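Local coordinates for protein putative pectin lyase (Geobacillus virus E2, PDB 7CHU) that serves as the trimeric tailspike of a thermophilic bacteriophage and probably recognises, and may degrade, polysaccharide on the host cell surface, at residues A[387-390]-A[395-398]; A[402-407]-A[411-416]; A[377-382]-A[456-461]. One frame throughout, in Å; residues are numbered along the deposited sequence.

Overall arrangement
The three contacts sit where the parallel strands of the beta-helix, the last being 385-387, give way to antiparallel strands leading to the C-terminal end. Interactions 1 and 2 follow one another along the chain, and interaction 3 brackets both, because its halves come before and after them. The centres of interactions 1 and 2 are about 10 Å apart. Interaction 3 has its centre about 16 Å from that of interaction 1 and about 14 Å from that of interaction 2. Strand 395-396 bonds to strand 402-407, joining interaction 1 to interaction 2, while Arg395 bonds to Asn379 of interaction 3. Interactions 1 and 2 also face neighbouring subunits, so this junction combines the change of strand direction with trimer contacts.

Interaction 1 of 3, residues A[387-390]-A[395-398]; sequences CSDF and RKLG
Lys396 reaches across to Asp389 and puts NZ 2.8 Å from OD1, a salt bridge with hydrogen-bond geometry. The two side chains cross at a slant, and the ammonium meets OD1 from above the carboxylate, 42° out of its plane. A bend in the lysine chain brings it there: chi2 is -58°, after which the chain runs extended, taking Lys396 CE past Asp389 OD1 at 3.5 Å. NZ has a second bond, to the carbonyl oxygen of Glu393 in the intervening loop, so two acceptors hold the ammonium.

Next to this pair, Cys387 and Leu397 form an antiparallel non-hydrogen-bonded pair with their CA atoms 4.4 Å apart. Both side chains lie on one face of the sheet, where Cys387 SG touches Leu397 CD1 at 4.1 Å. The same face looks onto the trimer interior: Leu397 packs on Leu397 of both other subunits, and Cys387 on Cys387 of the third. Lys396 and Leu397 stand together opposite Ile404, a classic beta bulge, with one extra residue on this strand.

The Lys396 carbonyl oxygen receives Ser388 N at 3.1 Å, with a moderately bent N-H...O angle of 147°, and a CA-H contact from Cys387 CA at 3.3 Å. Further along, two waters bridge the backbones: one links Ser388 O with Arg395 O, the other Phe390 N with Arg395 O. The first of them lies in the plane of the Phe390 ring, at its edge.

Chemically, the buried Lys396 also meets Trp399 of the second subunit in a cation-pi contact. Its NZ makes a long, weak ion pair with Glu383 of that subunit, whose carboxylate lies close to Asp389 OD2. Lys396 would probably offset part of this negative charge.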
loop_
_atom_site.group_PDB
_atom_site.type_symbol
_atom_site.label_atom_id
_atom_site.label_comp_id
_atom_site.label_asym_id
_atom_site.label_seq_id
_atom_site.Cartn_x
_atom_site.Cartn_y
_atom_site.Cartn_z
ATOM N N CYS A 387 -10.364 8.866 -15.249
ATOM C CA CYS A 387 -11.589 8.868 -14.447
ATOM C C CYS A 387 -11.204 9.460 -13.092
ATOM O O CYS A 387 -10.842 8.741 -12.159
ATOM C CB CYS A 387 -12.190 7.471 -14.290
ATOM S SG CYS A 387 -13.739 7.441 -13.257
ATOM N N SER A 388 -11.288 10.786 -12.994
ATOM C CA SER A 388 -10.838 11.521 -11.812
ATOM C C SER A 388 -11.543 12.865 -11.752
ATOM O O SER A 388 -12.049 13.358 -12.760
ATOM C CB SER A 388 -9.314 11.774 -11.807
ATOM O OG SER A 388 -8.589 10.582 -11.991
ATOM N N ASP A 389 -11.522 13.487 -10.574
ATOM C CA ASP A 389 -12.156 14.800 -10.392
ATOM C C ASP A 389 -11.128 15.776 -9.828
ATOM O O ASP A 389 -10.804 15.732 -8.635
ATOM C CB ASP A 389 -13.379 14.707 -9.483
ATOM C CG ASP A 389 -14.301 15.925 -9.611
ATOM O OD1 ASP A 389 -13.931 16.917 -10.270
ATOM O OD2 ASP A 389 -15.406 15.874 -9.041
ATOM N N PHE A 390 -10.624 16.640 -10.697
ATOM C CA PHE A 390 -9.646 17.661 -10.363
ATOM C C PHE A 390 -10.333 19.010 -10.195
ATOM O O PHE A 390 -11.337 19.300 -10.851
ATOM C CB PHE A 390 -8.581 17.796 -11.458
ATOM C CG PHE A 390 -7.762 16.552 -11.713
ATOM C CD1 PHE A 390 -8.091 15.680 -12.741
ATOM C CD2 PHE A 390 -6.636 16.271 -10.949
ATOM C CE1 PHE A 390 -7.316 14.550 -13.010
ATOM C CE2 PHE A 390 -5.865 15.126 -11.209
ATOM C CZ PHE A 390 -6.209 14.273 -12.230
ATOM N N ARG A 395 -13.901 17.876 -17.328
ATOM C CA ARG A 395 -13.965 16.490 -17.786
ATOM C C ARG A 395 -13.693 15.541 -16.620
ATOM O O ARG A 395 -12.700 15.700 -15.903
ATOM C CB ARG A 395 -12.963 16.249 -18.911
ATOM C CG ARG A 395 -13.270 17.037 -20.192
ATOM C CD ARG A 395 -12.093 17.009 -21.153
ATOM N NE ARG A 395 -10.979 17.805 -20.661
ATOM C CZ ARG A 395 -9.777 17.863 -21.238
ATOM N NH1 ARG A 395 -9.516 17.152 -22.339
ATOM N NH2 ARG A 395 -8.839 18.644 -20.723
ATOM N N LYS A 396 -14.592 14.571 -16.415
ATOM C CA LYS A 396 -14.502 13.598 -15.326
ATOM C C LYS A 396 -14.147 12.200 -15.794
ATOM O O LYS A 396 -13.343 11.533 -15.151
ATOM C CB LYS A 396 -15.816 13.511 -14.542
ATOM C CG LYS A 396 -16.459 14.870 -14.208
ATOM C CD LYS A 396 -15.523 15.770 -13.402
ATOM C CE LYS A 396 -16.240 17.052 -12.960
ATOM N NZ LYS A 396 -15.272 18.055 -12.452
ATOM N N LEU A 397 -14.732 11.726 -16.885
ATOM C CA LEU A 397 -14.346 10.445 -17.460
ATOM C C LEU A 397 -14.112 10.654 -18.942
ATOM O O LEU A 397 -14.809 11.456 -19.576
ATOM C CB LEU A 397 -15.428 9.380 -17.227
ATOM C CG LEU A 397 -15.111 7.941 -17.642
ATOM C CD1 LEU A 397 -15.868 6.961 -16.753
ATOM C CD2 LEU A 397 -15.460 7.675 -19.083
ATOM N N GLY A 398 -13.122 9.968 -19.499
ATOM C CA GLY A 398 -12.888 10.130 -20.918
ATOM C C GLY A 398 -11.782 9.237 -21.429
ATOM O O GLY A 398 -10.985 8.664 -20.667
HETATM O O HOH W 1 -10.236 14.606 -14.881
HETATM O O HOH W 2 -11.774 16.874 -13.313
#

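Interaction 2 of 3, residues A[402-407]-A[411-416]; sequences SYILDQ and LALFQN
Ile404 and Leu413 lie side by side and point the same way, with Ile404 CG1 only 3.5 Å from Leu413 CD1, tighter than ordinary van der Waals contact. On the opposite face Leu405, with CG between backbone N and carbonyl carbon (chi1 74°), carries CD2 against Ala412 CB and to 3.7 Å from Phe414 CG. Gln407 CG approaches the far end of that ring, 3.7 Å from Phe414 CZ, while Ala412 CB sits above one ring face, offset toward the rim.

Strands 402-407 and 410-415 form an antiparallel beta hairpin. Tyr403 pairs with Phe414 and Leu405 with Ala412 through two backbone hydrogen bonds each, among them Phe414 N to Tyr403 O at 2.9 Å and Ala412 N to Leu405 O at 3.0 Å. Near the open end, Ser402 OG donates to Gln415 OE1 at 2.6 Å, in the carbonyl plane and on a lone pair. A bend at chi2 of 61° turns the glutamine amide toward the serine, and a water bridges Ser402 OG to Gln415 NE2.

Farther out, Tyr403 meets Tyr418 edge-to-face and Arg395 through a cation-pi contact. Ile404 packs on Ile404 of both other subunits, and Leu413 on Leu413 of the second.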
loop_
_atom_site.group_PDB
_atom_site.type_symbol
_atom_site.label_atom_id
_atom_site.label_comp_id
_atom_site.label_asym_id
_atom_site.label_seq_id
_atom_site.Cartn_x
_atom_site.Cartn_y
_atom_site.Cartn_z
ATOM N N SER A 402 -13.546 11.446 -26.352
ATOM C CA SER A 402 -14.870 11.086 -25.845
ATOM C C SER A 402 -14.939 11.425 -24.357
ATOM O O SER A 402 -14.127 10.922 -23.572
ATOM C CB SER A 402 -15.138 9.585 -26.054
ATOM O OG SER A 402 -15.075 9.217 -27.432
ATOM N N TYR A 403 -15.878 12.291 -23.967
ATOM C CA TYR A 403 -15.848 12.892 -22.634
ATOM C C TYR A 403 -17.193 12.802 -21.935
ATOM O O TYR A 403 -18.239 13.066 -22.533
ATOM C CB TYR A 403 -15.442 14.379 -22.675
ATOM C CG TYR A 403 -14.202 14.676 -23.468
ATOM C CD1 TYR A 403 -12.973 14.139 -23.108
ATOM C CD2 TYR A 403 -14.256 15.504 -24.571
ATOM C CE1 TYR A 403 -11.836 14.417 -23.836
ATOM C CE2 TYR A 403 -13.138 15.777 -25.301
ATOM C CZ TYR A 403 -11.923 15.250 -24.926
ATOM O OH TYR A 403 -10.802 15.545 -25.670
ATOM N N ILE A 404 -17.152 12.452 -20.652
ATOM C CA ILE A 404 -18.249 12.698 -19.717
ATOM C C ILE A 404 -17.796 13.850 -18.837
ATOM O O ILE A 404 -16.753 13.762 -18.175
ATOM C CB ILE A 404 -18.584 11.455 -18.875
ATOM C CG1 ILE A 404 -19.010 10.299 -19.791
ATOM C CG2 ILE A 404 -19.681 11.773 -17.861
ATOM C CD1 ILE A 404 -19.343 9.054 -19.068
ATOM N N LEU A 405 -18.568 14.922 -18.806
ATOM C CA LEU A 405 -18.069 16.135 -18.185
ATOM C C LEU A 405 -19.194 16.932 -17.542
ATOM O O LEU A 405 -20.391 16.680 -17.741
ATOM C CB LEU A 405 -17.314 16.993 -19.212
ATOM C CG LEU A 405 -18.210 17.722 -20.229
ATOM C CD1 LEU A 405 -17.552 19.040 -20.636
ATOM C CD2 LEU A 405 -18.518 16.822 -21.430
ATOM N N ASP A 406 -18.766 17.863 -16.706
ATOM C CA ASP A 406 -19.613 18.907 -16.145
ATOM C C ASP A 406 -19.647 20.049 -17.157
ATOM O O ASP A 406 -18.616 20.672 -17.425
ATOM C CB ASP A 406 -19.030 19.361 -14.807
ATOM C CG ASP A 406 -19.831 20.482 -14.151
ATOM O OD1 ASP A 406 -20.821 20.981 -14.742
ATOM O OD2 ASP A 406 -19.457 20.861 -13.023
ATOM N N GLN A 407 -20.816 20.325 -17.720
ATOM C CA GLN A 407 -20.957 21.405 -18.700
ATOM C C GLN A 407 -21.818 22.491 -18.059
ATOM O O GLN A 407 -23.041 22.483 -18.173
ATOM C CB GLN A 407 -21.550 20.902 -20.017
ATOM C CG GLN A 407 -21.197 21.789 -21.241
ATOM C CD GLN A 407 -21.785 23.183 -21.153
ATOM O OE1 GLN A 407 -22.915 23.415 -21.580
ATOM N NE2 GLN A 407 -21.054 24.097 -20.547
ATOM N N LEU A 411 -24.967 17.498 -16.731
ATOM C CA LEU A 411 -24.295 16.236 -17.047
ATOM C C LEU A 411 -24.178 16.136 -18.562
ATOM O O LEU A 411 -25.186 16.225 -19.275
ATOM C CB LEU A 411 -25.058 15.040 -16.480
ATOM C CG LEU A 411 -24.689 13.632 -16.965
ATOM C CD1 LEU A 411 -23.209 13.334 -16.730
ATOM C CD2 LEU A 411 -25.566 12.585 -16.297
ATOM N N ALA A 412 -22.958 16.015 -19.068
ATOM C CA ALA A 412 -22.751 16.112 -20.507
ATOM C C ALA A 412 -21.934 14.945 -21.051
ATOM O O ALA A 412 -20.979 14.479 -20.413
ATOM C CB ALA A 412 -22.081 17.432 -20.862
ATOM N N LEU A 413 -22.319 14.499 -22.244
ATOM C CA LEU A 413 -21.709 13.386 -22.969
ATOM C C LEU A 413 -21.294 13.970 -24.311
ATOM O O LEU A 413 -22.142 14.153 -25.189
ATOM C CB LEU A 413 -22.686 12.223 -23.137
ATOM C CG LEU A 413 -23.276 11.550 -21.875
ATOM C CD1 LEU A 413 -22.183 11.308 -20.850
ATOM C CD2 LEU A 413 -24.422 12.323 -21.275
ATOM N N PHE A 414 -20.006 14.293 -24.457
ATOM C CA PHE A 414 -19.532 15.090 -25.580
ATOM C C PHE A 414 -18.517 14.301 -26.398
ATOM O O PHE A 414 -17.694 13.558 -25.850
ATOM C CB PHE A 414 -18.858 16.393 -25.109
ATOM C CG PHE A 414 -19.801 17.540 -24.835
ATOM C CD1 PHE A 414 -21.182 17.390 -24.896
ATOM C CD2 PHE A 414 -19.275 18.781 -24.488
ATOM C CE1 PHE A 414 -22.026 18.482 -24.651
ATOM C CE2 PHE A 414 -20.102 19.883 -24.228
ATOM C CZ PHE A 414 -21.482 19.732 -24.312
ATOM N N GLN A 415 -18.549 14.517 -27.711
ATOM C CA GLN A 415 -17.601 13.924 -28.642
ATOM C C GLN A 415 -16.879 15.046 -29.383
ATOM O O GLN A 415 -17.514 15.833 -30.096
ATOM C CB GLN A 415 -18.327 12.982 -29.607
ATOM C CG GLN A 415 -17.401 12.275 -30.579
ATOM C CD GLN A 415 -16.371 11.383 -29.861
ATOM O OE1 GLN A 415 -16.684 10.744 -28.856
ATOM N NE2 GLN A 415 -15.141 11.348 -30.384
ATOM N N ASN A 416 -15.565 15.145 -29.179
ATOM C CA ASN A 416 -14.703 16.117 -29.858
ATOM C C ASN A 416 -14.992 17.551 -29.425
ATOM O O ASN A 416 -14.851 18.486 -30.217
ATOM C CB ASN A 416 -14.789 16.012 -31.388
ATOM C CG ASN A 416 -13.644 16.753 -32.090
ATOM O OD1 ASN A 416 -12.528 16.850 -31.557
ATOM N ND2 ASN A 416 -13.928 17.312 -33.273
HETATM O O HOH W 3 -12.872 9.970 -29.157
#

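Interaction 3 of 3, residues A[377-382]-A[456-461]; sequences FNNPTN and TDNSNV
Asn379 and Asn458 keep their CA atoms 8.6 Å apart, with no backbone pairing between 377-382, which is irregular, and 456-461, which opens with a type II beta turn from Thr456 to Ser459. Asn458 occupies the third position of that turn, in the left-handed helical region (phi 64°), and the closing bond from Ser459 N to Thr456 O is weak. The turn leads into strand 459-469 of the antiparallel region, whereas 377-382 belongs to the loop before strand 385-387, at the end of the parallel beta-helix. The contact therefore ties two successive parts of the fold at the protein surface, across 73 intervening residues.

Two asparagine side chains span the gap, sliding past each other in opposite directions with their amide planes 39° apart. Asn379 ND2 donates to Asn458 OD1 at 3.1 Å. The acceptor lies close to the amide plane of Asn379, where the N-H bonds of a planar amide point, but the donor stands 38° above the carbonyl plane of Asn458 and misses its lone pairs, so the bond is well aimed at one end alone.

The Asn379 amide has further partners outside the two segments: its OD1 is bonded to Arg395 NH1 and its ND2 also to Tyr418 OH, which together would fix the rotation of the group. On the other side, Asp457 OD1 bonds to Gly429 N, tying the turn to a neighbouring loop. No other chain of the trimer touches either segment. A water completes the bridge, donating to Asn379 O at 2.9 Å and accepting from Asn458 ND2 at 3.2 Å.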
loop_
_atom_site.group_PDB
_atom_site.type_symbol
_atom_site.label_atom_id
_atom_site.label_comp_id
_atom_site.label_asym_id
_atom_site.label_seq_id
_atom_site.Cartn_x
_atom_site.Cartn_y
_atom_site.Cartn_z
ATOM N N PHE A 377 -4.139 17.263 -17.270
ATOM C CA PHE A 377 -3.448 16.461 -18.271
ATOM C C PHE A 377 -3.648 17.110 -19.634
ATOM O O PHE A 377 -4.540 17.952 -19.823
ATOM C CB PHE A 377 -3.963 15.016 -18.288
ATOM C CG PHE A 377 -5.461 14.914 -18.272
ATOM C CD1 PHE A 377 -6.183 14.951 -19.470
ATOM C CD2 PHE A 377 -6.155 14.803 -17.070
ATOM C CE1 PHE A 377 -7.562 14.852 -19.474
ATOM C CE2 PHE A 377 -7.545 14.717 -17.059
ATOM C CZ PHE A 377 -8.249 14.755 -18.264
ATOM N N ASN A 378 -2.796 16.720 -20.585
ATOM C CA ASN A 378 -2.829 17.296 -21.925
ATOM C C ASN A 378 -3.825 16.528 -22.790
ATOM O O ASN A 378 -4.376 15.504 -22.382
ATOM C CB ASN A 378 -1.429 17.257 -22.554
ATOM C CG ASN A 378 -0.917 15.837 -22.712
ATOM O OD1 ASN A 378 -1.118 15.009 -21.827
ATOM N ND2 ASN A 378 -0.284 15.541 -23.844
ATOM N N ASN A 379 -4.023 16.994 -24.026
ATOM C CA ASN A 379 -4.792 16.242 -25.006
ATOM C C ASN A 379 -3.807 15.459 -25.868
ATOM O O ASN A 379 -3.232 16.027 -26.808
ATOM C CB ASN A 379 -5.648 17.183 -25.865
ATOM C CG ASN A 379 -6.685 17.954 -25.034
ATOM O OD1 ASN A 379 -7.155 17.479 -23.988
ATOM N ND2 ASN A 379 -7.058 19.141 -25.509
ATOM N N PRO A 380 -3.568 14.178 -25.596
ATOM C CA PRO A 380 -2.465 13.466 -26.251
ATOM C C PRO A 380 -2.854 12.940 -27.629
ATOM O O PRO A 380 -4.029 12.852 -27.993
ATOM C CB PRO A 380 -2.175 12.315 -25.285
ATOM C CG PRO A 380 -3.525 11.999 -24.691
ATOM C CD PRO A 380 -4.286 13.319 -24.637
ATOM N N THR A 381 -1.820 12.570 -28.386
ATOM C CA THR A 381 -1.991 12.055 -29.743
ATOM C C THR A 381 -2.825 10.772 -29.771
ATOM O O THR A 381 -3.730 10.626 -30.599
ATOM C CB THR A 381 -0.605 11.809 -30.358
ATOM O OG1 THR A 381 0.169 13.012 -30.282
ATOM C CG2 THR A 381 -0.707 11.350 -31.803
ATOM N N ASN A 382 -2.515 9.812 -28.903
ATOM C CA ASN A 382 -3.160 8.508 -28.923
ATOM C C ASN A 382 -4.098 8.356 -27.726
ATOM O O ASN A 382 -4.098 9.171 -26.803
ATOM C CB ASN A 382 -2.109 7.382 -28.938
ATOM C CG ASN A 382 -1.328 7.338 -30.251
ATOM O OD1 ASN A 382 -1.880 7.589 -31.325
ATOM N ND2 ASN A 382 -0.039 7.056 -30.164
ATOM N N THR A 456 -8.826 23.930 -36.896
ATOM C CA THR A 456 -7.643 24.128 -36.064
ATOM C C THR A 456 -7.770 23.322 -34.780
ATOM O O THR A 456 -8.754 23.474 -34.050
ATOM C CB THR A 456 -7.454 25.617 -35.743
ATOM O OG1 THR A 456 -7.307 26.342 -36.968
ATOM C CG2 THR A 456 -6.219 25.840 -34.872
ATOM N N ASP A 457 -6.791 22.458 -34.506
ATOM C CA ASP A 457 -6.843 21.677 -33.278
ATOM C C ASP A 457 -6.859 22.595 -32.061
ATOM O O ASP A 457 -6.200 23.640 -32.037
ATOM C CB ASP A 457 -5.657 20.711 -33.177
ATOM C CG ASP A 457 -5.641 19.662 -34.273
ATOM O OD1 ASP A 457 -6.706 19.319 -34.830
ATOM O OD2 ASP A 457 -4.536 19.151 -34.556
ATOM N N ASN A 458 -7.635 22.200 -31.053
ATOM C CA ASN A 458 -7.692 22.869 -29.745
ATOM C C ASN A 458 -8.235 24.296 -29.820
ATOM O O ASN A 458 -7.989 25.100 -28.920
ATOM C CB ASN A 458 -6.325 22.849 -29.050
ATOM C CG ASN A 458 -5.896 21.448 -28.659
ATOM O OD1 ASN A 458 -6.705 20.653 -28.182
ATOM N ND2 ASN A 458 -4.617 21.139 -28.847
ATOM N N SER A 459 -9.008 24.610 -30.860
ATOM C CA SER A 459 -9.605 25.926 -31.041
ATOM C C SER A 459 -10.929 26.067 -30.269
ATOM O O SER A 459 -11.552 25.088 -29.851
ATOM C CB SER A 459 -9.847 26.186 -32.525
ATOM O OG SER A 459 -10.957 25.441 -32.987
ATOM N N ASN A 460 -11.367 27.315 -30.098
ATOM C CA ASN A 460 -12.640 27.610 -29.451
ATOM C C ASN A 460 -13.762 27.573 -30.475
ATOM O O ASN A 460 -13.641 28.152 -31.557
ATOM C CB ASN A 460 -12.604 28.979 -28.769
ATOM C CG ASN A 460 -11.644 29.013 -27.604
ATOM O OD1 ASN A 460 -11.337 27.973 -27.015
ATOM N ND2 ASN A 460 -11.161 30.204 -27.260
ATOM N N VAL A 461 -14.851 26.883 -30.132
ATOM C CA VAL A 461 -16.005 26.778 -31.018
ATOM C C VAL A 461 -17.277 27.197 -30.281
ATOM O O VAL A 461 -17.329 27.258 -29.049
ATOM C CB VAL A 461 -16.164 25.351 -31.591
ATOM C CG1 VAL A 461 -14.958 24.986 -32.433
ATOM C CG2 VAL A 461 -16.370 24.327 -30.458
HETATM O O HOH W 4 -3.194 18.326 -28.605
#